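Local atomic coordinates of ORF10 (Moritella marina, PDB entry 6RIW), a protein that forms the ketosynthase–chain length factor didomain of a polyunsaturated fatty acid synthase, where it probably catalyses the chain-extending condensation of acyl units. Residues A[281-293]-A[441-454]. Residues are numbered along the deposited sequence; the frame is centred on the assembly and turned at random.
Sequences IYAIIKGGALSND and GGSNAHLVLQQPTQ. With MG (magnesium ion), chain B.
The carboxylate of Asp293 receives the amide of Asn444 from above its plane: Asn444 ND2 lies 2.6 Å from Asp293 OD1, 42° out of the carboxylate plane, while OD1 stays almost within the amide plane. Gly442 CA sits 3.5 Å from Asp293 OD2, and a water donates to both OD2 and Asn444 OD1. The amide of Asn292 turns to the other side of the sheet, with CG anti to the backbone N (chi1 -163°). There its ND2 donates to Gly441 O at 3.1 Å, in that carbonyl's plane, and to a water shared with Ser443 OG, while OD1 accepts from Gly294 N. A leucine in place of Asn292 would probably leave Gly441 O to Ser647, cost the water its amide N-H and deprive Gly294 N of its side-chain acceptor. Strands 283-292 and 443-450, their directions 142° apart, pair antiparallel in the thiolase-like fold of the ketosynthase domain, with hydrogen-bonded pairs such as Ala289 with His446. Their register slips at a classic beta bulge, where Lys286 and Gly287 both face Val448; Val448 O takes Lys286 N at 2.8 Å and, weakly, Gly287 N. Within the bulge, Lys286 O binds the magnesium ion at 2.2 Å, as does Met1 O. The Lys286 and Gln450 side chains cross, Lys286 CD passing 3.3 Å from Gln450 OE1, before NZ reaches Ala318 O. On the face carrying Leu290 and Ala445, Ile285 and Leu449 lie side by side (Ile285 CG1 to Leu449 CD2 3.8 Å), Leu449 going on to Met382 of helix 374-387. Opposite, His446 bonds Ser436 and Tyr315.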
ATOM      1  N   ILE A 281      15.857 -12.503 -23.908  1.00 26.08           N
ATOM      2  CA  ILE A 281      14.726 -11.578 -23.951  1.00 25.93           C
ATOM      3  C   ILE A 281      13.441 -12.384 -24.099  1.00 25.91           C
ATOM      4  O   ILE A 281      13.262 -13.103 -25.090  1.00 24.17           O
ATOM      5  CB  ILE A 281      14.891 -10.559 -25.090  1.00 22.82           C
ATOM      6  CG1 ILE A 281      16.156  -9.723 -24.859  1.00 24.41           C
ATOM      7  CG2 ILE A 281      13.681  -9.675 -25.205  1.00 21.90           C
ATOM      8  CD1 ILE A 281      16.484  -8.761 -25.999  1.00 27.65           C
ATOM      9  N   TYR A 282      12.534 -12.259 -23.121  1.00 20.60           N
ATOM     10  CA  TYR A 282      11.242 -12.933 -23.201  1.00 23.25           C
ATOM     11  C   TYR A 282      10.273 -12.178 -24.092  1.00 22.12           C
ATOM     12  O   TYR A 282       9.435 -12.788 -24.776  1.00 26.39           O
ATOM     13  CB  TYR A 282      10.616 -13.063 -21.816  1.00 23.01           C
ATOM     14  CG  TYR A 282      11.197 -14.139 -20.939  1.00 24.63           C
ATOM     15  CD1 TYR A 282      12.276 -13.874 -20.118  1.00 24.18           C
ATOM     16  CD2 TYR A 282      10.651 -15.409 -20.921  1.00 26.50           C
ATOM     17  CE1 TYR A 282      12.801 -14.834 -19.298  1.00 26.93           C
ATOM     18  CE2 TYR A 282      11.173 -16.394 -20.102  1.00 27.59           C
ATOM     19  CZ  TYR A 282      12.249 -16.098 -19.291  1.00 30.16           C
ATOM     20  OH  TYR A 282      12.779 -17.060 -18.468  1.00 31.08           O
ATOM     21  N   ALA A 283      10.324 -10.856 -24.046  1.00 19.67           N
ATOM     22  CA  ALA A 283       9.370 -10.036 -24.776  1.00 17.53           C
ATOM     23  C   ALA A 283       9.861  -8.606 -24.689  1.00 19.88           C
ATOM     24  O   ALA A 283      10.738  -8.281 -23.882  1.00 19.17           O
ATOM     25  CB  ALA A 283       7.948 -10.161 -24.219  1.00 23.69           C
ATOM     26  N   ILE A 284       9.289  -7.759 -25.534  1.00 20.03           N
ATOM     27  CA  ILE A 284       9.573  -6.332 -25.562  1.00 23.93           C
ATOM     28  C   ILE A 284       8.345  -5.601 -25.036  1.00 22.70           C
ATOM     29  O   ILE A 284       7.214  -5.865 -25.482  1.00 20.98           O
ATOM     30  CB  ILE A 284       9.924  -5.852 -26.985  1.00 22.72           C
ATOM     31  CG1 ILE A 284      11.196  -6.557 -27.519  1.00 19.72           C
ATOM     32  CG2 ILE A 284      10.008  -4.319 -27.028  1.00 24.83           C
ATOM     33  CD1 ILE A 284      12.519  -6.021 -26.999  1.00 23.33           C
ATOM     34  N   ILE A 285       8.553  -4.706 -24.073  1.00 19.99           N
ATOM     35  CA  ILE A 285       7.509  -3.774 -23.671  1.00 17.70           C
ATOM     36  C   ILE A 285       7.644  -2.567 -24.592  1.00 19.40           C
ATOM     37  O   ILE A 285       8.625  -1.819 -24.520  1.00 20.18           O
ATOM     38  CB  ILE A 285       7.617  -3.382 -22.190  1.00 17.68           C
ATOM     39  CG1 ILE A 285       7.500  -4.637 -21.304  1.00 20.25           C
ATOM     40  CG2 ILE A 285       6.518  -2.388 -21.838  1.00 18.52           C
ATOM     41  CD1 ILE A 285       7.839  -4.396 -19.843  1.00 20.14           C
ATOM     42  N   LYS A 286       6.676  -2.412 -25.497  1.00 21.59           N
ATOM     43  CA  LYS A 286       6.744  -1.381 -26.522  1.00 22.30           C
ATOM     44  C   LYS A 286       6.269  -0.045 -25.990  1.00 25.06           C
ATOM     45  O   LYS A 286       6.743   1.010 -26.439  1.00 21.70           O
ATOM     46  CB  LYS A 286       5.899  -1.797 -27.732  1.00 21.58           C
ATOM     47  CG  LYS A 286       6.195  -1.024 -29.021  1.00 27.18           C
ATOM     48  CD  LYS A 286       7.571  -1.380 -29.613  1.00 27.08           C
ATOM     49  CE  LYS A 286       7.924  -0.455 -30.774  1.00 30.64           C
ATOM     50  NZ  LYS A 286       7.679   0.996 -30.422  1.00 27.78           N
ATOM     51  N   GLY A 287       5.348  -0.075 -25.036  1.00 22.38           N
ATOM     52  CA  GLY A 287       4.844   1.142 -24.445  1.00 20.97           C
ATOM     53  C   GLY A 287       3.693   0.814 -23.520  1.00 23.72           C
ATOM     54  O   GLY A 287       3.373  -0.353 -23.285  1.00 22.00           O
ATOM     55  N   GLY A 288       3.079   1.864 -23.000  1.00 23.12           N
ATOM     56  CA  GLY A 288       1.907   1.674 -22.173  1.00 21.84           C
ATOM     57  C   GLY A 288       1.565   2.971 -21.481  1.00 21.90           C
ATOM     58  O   GLY A 288       2.230   3.993 -21.668  1.00 22.71           O
ATOM     59  N   ALA A 289       0.516   2.906 -20.667  1.00 17.73           N
ATOM     60  CA  ALA A 289       0.010   4.120 -20.054  1.00 20.27           C
ATOM     61  C   ALA A 289      -0.798   3.791 -18.816  1.00 16.58           C
ATOM     62  O   ALA A 289      -1.299   2.676 -18.632  1.00 17.72           O
ATOM     63  CB  ALA A 289      -0.863   4.928 -21.015  1.00 22.08           C
ATOM     64  N   LEU A 290      -0.948   4.811 -17.989  1.00 16.79           N
ATOM     65  CA  LEU A 290      -1.807   4.777 -16.821  1.00 18.98           C
ATOM     66  C   LEU A 290      -2.876   5.852 -16.964  1.00 21.68           C
ATOM     67  O   LEU A 290      -2.719   6.829 -17.705  1.00 25.76           O
ATOM     68  CB  LEU A 290      -0.991   5.008 -15.547  1.00 17.45           C
ATOM     69  CG  LEU A 290       0.362   4.306 -15.548  1.00 18.98           C
ATOM     70  CD1 LEU A 290       1.276   4.899 -14.458  1.00 22.46           C
ATOM     71  CD2 LEU A 290       0.187   2.784 -15.384  1.00 16.77           C
ATOM     72  N   SER A 291      -3.980   5.658 -16.264  1.00 19.82           N
ATOM     73  CA  SER A 291      -5.013   6.681 -16.207  1.00 17.97           C
ATOM     74  C   SER A 291      -5.910   6.393 -15.020  1.00 16.79           C
ATOM     75  O   SER A 291      -5.963   5.269 -14.512  1.00 18.91           O
ATOM     76  CB  SER A 291      -5.829   6.728 -17.502  1.00 21.43           C
ATOM     77  OG  SER A 291      -6.876   5.758 -17.472  1.00 23.59           O
ATOM     78  N   ASN A 292      -6.620   7.426 -14.588  1.00 16.97           N
ATOM     79  CA  ASN A 292      -7.706   7.268 -13.639  1.00 19.05           C
ATOM     80  C   ASN A 292      -9.031   7.598 -14.308  1.00 20.26           C
ATOM     81  O   ASN A 292      -9.089   8.458 -15.188  1.00 21.78           O
ATOM     82  CB  ASN A 292      -7.516   8.153 -12.422  1.00 18.37           C
ATOM     83  CG  ASN A 292      -8.368   7.710 -11.302  1.00 19.04           C
ATOM     84  OD1 ASN A 292      -9.474   8.215 -11.112  1.00 20.42           O
ATOM     85  ND2 ASN A 292      -7.898   6.705 -10.571  1.00 20.56           N
ATOM     86  N   ASP A 293     -10.092   6.895 -13.876  1.00 20.70           N
ATOM     87  CA  ASP A 293     -11.436   7.111 -14.403  1.00 22.82           C
ATOM     88  C   ASP A 293     -11.971   8.500 -14.091  1.00 25.06           C
ATOM     89  O   ASP A 293     -12.909   8.956 -14.755  1.00 23.30           O
ATOM     90  CB  ASP A 293     -12.411   6.082 -13.829  1.00 22.17           C
ATOM     91  CG  ASP A 293     -12.308   4.716 -14.505  1.00 27.20           C
ATOM     92  OD1 ASP A 293     -11.552   4.570 -15.492  1.00 24.50           O
ATOM     93  OD2 ASP A 293     -13.003   3.778 -14.038  1.00 28.56           O
ATOM     94  N   GLY A 441     -11.313   1.886  -7.559  1.00 21.49           N
ATOM     95  CA  GLY A 441     -10.875   3.266  -7.522  1.00 21.39           C
ATOM     96  C   GLY A 441     -10.538   3.846  -8.877  1.00 21.84           C
ATOM     97  O   GLY A 441      -9.839   4.868  -8.954  1.00 21.18           O
ATOM     98  N   GLY A 442     -11.000   3.220  -9.951  1.00 22.82           N
ATOM     99  CA  GLY A 442     -10.804   3.761 -11.283  1.00 22.02           C
ATOM    100  C   GLY A 442      -9.381   3.742 -11.808  1.00 23.62           C
ATOM    101  O   GLY A 442      -9.050   4.549 -12.680  1.00 19.13           O
ATOM    102  N   SER A 443      -8.517   2.856 -11.311  1.00 20.56           N
ATOM    103  CA  SER A 443      -7.102   2.901 -11.672  1.00 19.83           C
ATOM    104  C   SER A 443      -6.820   1.929 -12.805  1.00 21.31           C
ATOM    105  O   SER A 443      -6.929   0.713 -12.626  1.00 25.12           O
ATOM    106  CB  SER A 443      -6.226   2.595 -10.458  1.00 22.71           C
ATOM    107  OG  SER A 443      -6.443   3.605  -9.491  1.00 28.11           O
ATOM    108  N   ASN A 444      -6.433   2.471 -13.956  1.00 19.91           N
ATOM    109  CA  ASN A 444      -6.300   1.721 -15.192  1.00 18.47           C
ATOM    110  C   ASN A 444      -4.857   1.686 -15.660  1.00 18.11           C
ATOM    111  O   ASN A 444      -4.105   2.652 -15.479  1.00 18.68           O
ATOM    112  CB  ASN A 444      -7.170   2.347 -16.276  1.00 21.37           C
ATOM    113  CG  ASN A 444      -8.598   2.505 -15.825  1.00 23.11           C
ATOM    114  OD1 ASN A 444      -9.211   1.545 -15.359  1.00 24.96           O
ATOM    115  ND2 ASN A 444      -9.137   3.717 -15.939  1.00 23.14           N
ATOM    116  N   ALA A 445      -4.480   0.560 -16.273  1.00 17.15           N
ATOM    117  CA  ALA A 445      -3.213   0.461 -16.984  1.00 18.01           C
ATOM    118  C   ALA A 445      -3.390  -0.444 -18.195  1.00 18.05           C
ATOM    119  O   ALA A 445      -4.158  -1.405 -18.164  1.00 16.71           O
ATOM    120  CB  ALA A 445      -2.075  -0.084 -16.103  1.00 18.09           C
ATOM    121  N   HIS A 446      -2.655  -0.133 -19.257  1.00 19.49           N
ATOM    122  CA  HIS A 446      -2.590  -0.983 -20.439  1.00 17.45           C
ATOM    123  C   HIS A 446      -1.148  -0.997 -20.921  1.00 19.20           C
ATOM    124  O   HIS A 446      -0.516   0.060 -21.023  1.00 20.42           O
ATOM    125  CB  HIS A 446      -3.529  -0.456 -21.529  1.00 19.12           C
ATOM    126  CG  HIS A 446      -3.644  -1.363 -22.720  1.00 21.65           C
ATOM    127  ND1 HIS A 446      -4.433  -2.498 -22.721  1.00 21.77           N
ATOM    128  CD2 HIS A 446      -3.086  -1.287 -23.957  1.00 19.08           C
ATOM    129  CE1 HIS A 446      -4.353  -3.083 -23.908  1.00 21.73           C
ATOM    130  NE2 HIS A 446      -3.548  -2.364 -24.677  1.00 20.68           N
ATOM    131  N   LEU A 447      -0.606  -2.187 -21.160  1.00 18.87           N
ATOM    132  CA  LEU A 447       0.753  -2.330 -21.651  1.00 18.78           C
ATOM    133  C   LEU A 447       0.711  -2.964 -23.032  1.00 19.47           C
ATOM    134  O   LEU A 447      -0.102  -3.859 -23.281  1.00 20.35           O
ATOM    135  CB  LEU A 447       1.602  -3.187 -20.714  1.00 18.96           C
ATOM    136  CG  LEU A 447       1.843  -2.615 -19.318  1.00 24.00           C
ATOM    137  CD1 LEU A 447       2.614  -3.624 -18.476  1.00 20.57           C
ATOM    138  CD2 LEU A 447       2.584  -1.276 -19.421  1.00 26.29           C
ATOM    139  N   VAL A 448       1.570  -2.480 -23.925  1.00 18.28           N
ATOM    140  CA  VAL A 448       1.684  -2.999 -25.287  1.00 19.18           C
ATOM    141  C   VAL A 448       2.975  -3.800 -25.370  1.00 20.86           C
ATOM    142  O   VAL A 448       4.068  -3.265 -25.126  1.00 21.92           O
ATOM    143  CB  VAL A 448       1.653  -1.868 -26.327  1.00 19.94           C
ATOM    144  CG1 VAL A 448       1.633  -2.462 -27.748  1.00 19.63           C
ATOM    145  CG2 VAL A 448       0.447  -0.992 -26.087  1.00 20.09           C
ATOM    146  N   LEU A 449       2.851  -5.096 -25.674  1.00 20.15           N
ATOM    147  CA  LEU A 449       3.976  -6.014 -25.694  1.00 19.78           C
ATOM    148  C   LEU A 449       4.166  -6.586 -27.095  1.00 24.30           C
ATOM    149  O   LEU A 449       3.197  -6.798 -27.833  1.00 21.73           O
ATOM    150  CB  LEU A 449       3.768  -7.172 -24.718  1.00 22.05           C
ATOM    151  CG  LEU A 449       3.181  -6.832 -23.353  1.00 22.23           C
ATOM    152  CD1 LEU A 449       2.923  -8.129 -22.583  1.00 23.70           C
ATOM    153  CD2 LEU A 449       4.184  -5.943 -22.631  1.00 22.43           C
ATOM    154  N   GLN A 450       5.418  -6.873 -27.437  1.00 24.83           N
ATOM    155  CA  GLN A 450       5.739  -7.478 -28.721  1.00 25.13           C
ATOM    156  C   GLN A 450       6.703  -8.636 -28.525  1.00 25.50           C
ATOM    157  O   GLN A 450       7.413  -8.723 -27.518  1.00 23.31           O
ATOM    158  CB  GLN A 450       6.329  -6.442 -29.686  1.00 25.18           C
ATOM    159  CG  GLN A 450       5.293  -5.436 -30.170  1.00 25.53           C
ATOM    160  CD  GLN A 450       5.854  -4.452 -31.197  1.00 30.09           C
ATOM    161  OE1 GLN A 450       7.065  -4.224 -31.269  1.00 31.56           O
ATOM    162  NE2 GLN A 450       4.969  -3.871 -31.995  1.00 29.15           N
ATOM    163  N   GLN A 451       6.735  -9.522 -29.521  1.00 23.41           N
ATOM    164  CA  GLN A 451       7.609 -10.680 -29.462  1.00 26.46           C
ATOM    165  C   GLN A 451       9.059 -10.233 -29.293  1.00 24.00           C
ATOM    166  O   GLN A 451       9.422  -9.114 -29.680  1.00 23.20           O
ATOM    167  CB  GLN A 451       7.452 -11.528 -30.732  1.00 30.50           C
ATOM    168  CG  GLN A 451       7.789 -10.795 -32.017  1.00 28.87           C
ATOM    169  CD  GLN A 451       7.551 -11.666 -33.244  1.00 30.58           C
ATOM    170  OE1 GLN A 451       6.623 -11.424 -34.018  1.00 30.04           O
ATOM    171  NE2 GLN A 451       8.372 -12.700 -33.405  1.00 33.94           N
ATOM    172  N   PRO A 452       9.901 -11.067 -28.683  1.00 24.90           N
ATOM    173  CA  PRO A 452      11.289 -10.663 -28.458  1.00 25.92           C
ATOM    174  C   PRO A 452      12.041 -10.507 -29.767  1.00 32.54           C
ATOM    175  O   PRO A 452      11.766 -11.194 -30.752  1.00 27.99           O
ATOM    176  CB  PRO A 452      11.869 -11.814 -27.629  1.00 24.64           C
ATOM    177  CG  PRO A 452      10.982 -12.969 -27.908  1.00 27.97           C
ATOM    178  CD  PRO A 452       9.618 -12.406 -28.138  1.00 23.73           C
ATOM    179  N   THR A 453      13.018  -9.604 -29.754  1.00 31.77           N
ATOM    180  CA  THR A 453      13.863  -9.394 -30.922  1.00 32.72           C
ATOM    181  C   THR A 453      15.172  -8.767 -30.474  1.00 33.95           C
ATOM    182  O   THR A 453      15.213  -8.028 -29.484  1.00 33.50           O
ATOM    183  CB  THR A 453      13.183  -8.500 -31.968  1.00 32.26           C
ATOM    184  OG1 THR A 453      14.075  -8.285 -33.068  1.00 32.96           O
ATOM    185  CG2 THR A 453      12.809  -7.152 -31.361  1.00 29.78           C
ATOM    186  N   GLN A 454      16.244  -9.075 -31.211  1.00 32.86           N
ATOM    187  CA  GLN A 454      17.533  -8.435 -30.994  1.00 32.23           C
ATOM    188  C   GLN A 454      17.685  -7.126 -31.761  1.00 31.45           C
ATOM    189  O   GLN A 454      18.653  -6.394 -31.518  1.00 31.67           O
ATOM    190  CB  GLN A 454      18.672  -9.387 -31.380  1.00 34.46           C
ATOM    191  CG  GLN A 454      18.632 -10.739 -30.684  1.00 34.56           C
ATOM    192  CD  GLN A 454      18.785 -10.629 -29.177  1.00 39.20           C
ATOM    193  OE1 GLN A 454      19.843 -10.234 -28.676  1.00 44.69           O
ATOM    194  NE2 GLN A 454      17.727 -10.981 -28.445  1.00 38.14           N
TER
HETATM  195 MG    MG B1101       8.534   2.316 -26.424  1.00 27.69          MG
HETATM  196  O   HOH W   1       9.176   1.058 -24.479  1.00 21.87           O
HETATM  197  O   HOH W   2      -4.986   5.607 -11.044  1.00 19.31           O
HETATM  198  O   HOH W   3     -11.784   1.226 -14.918  1.00 29.09           O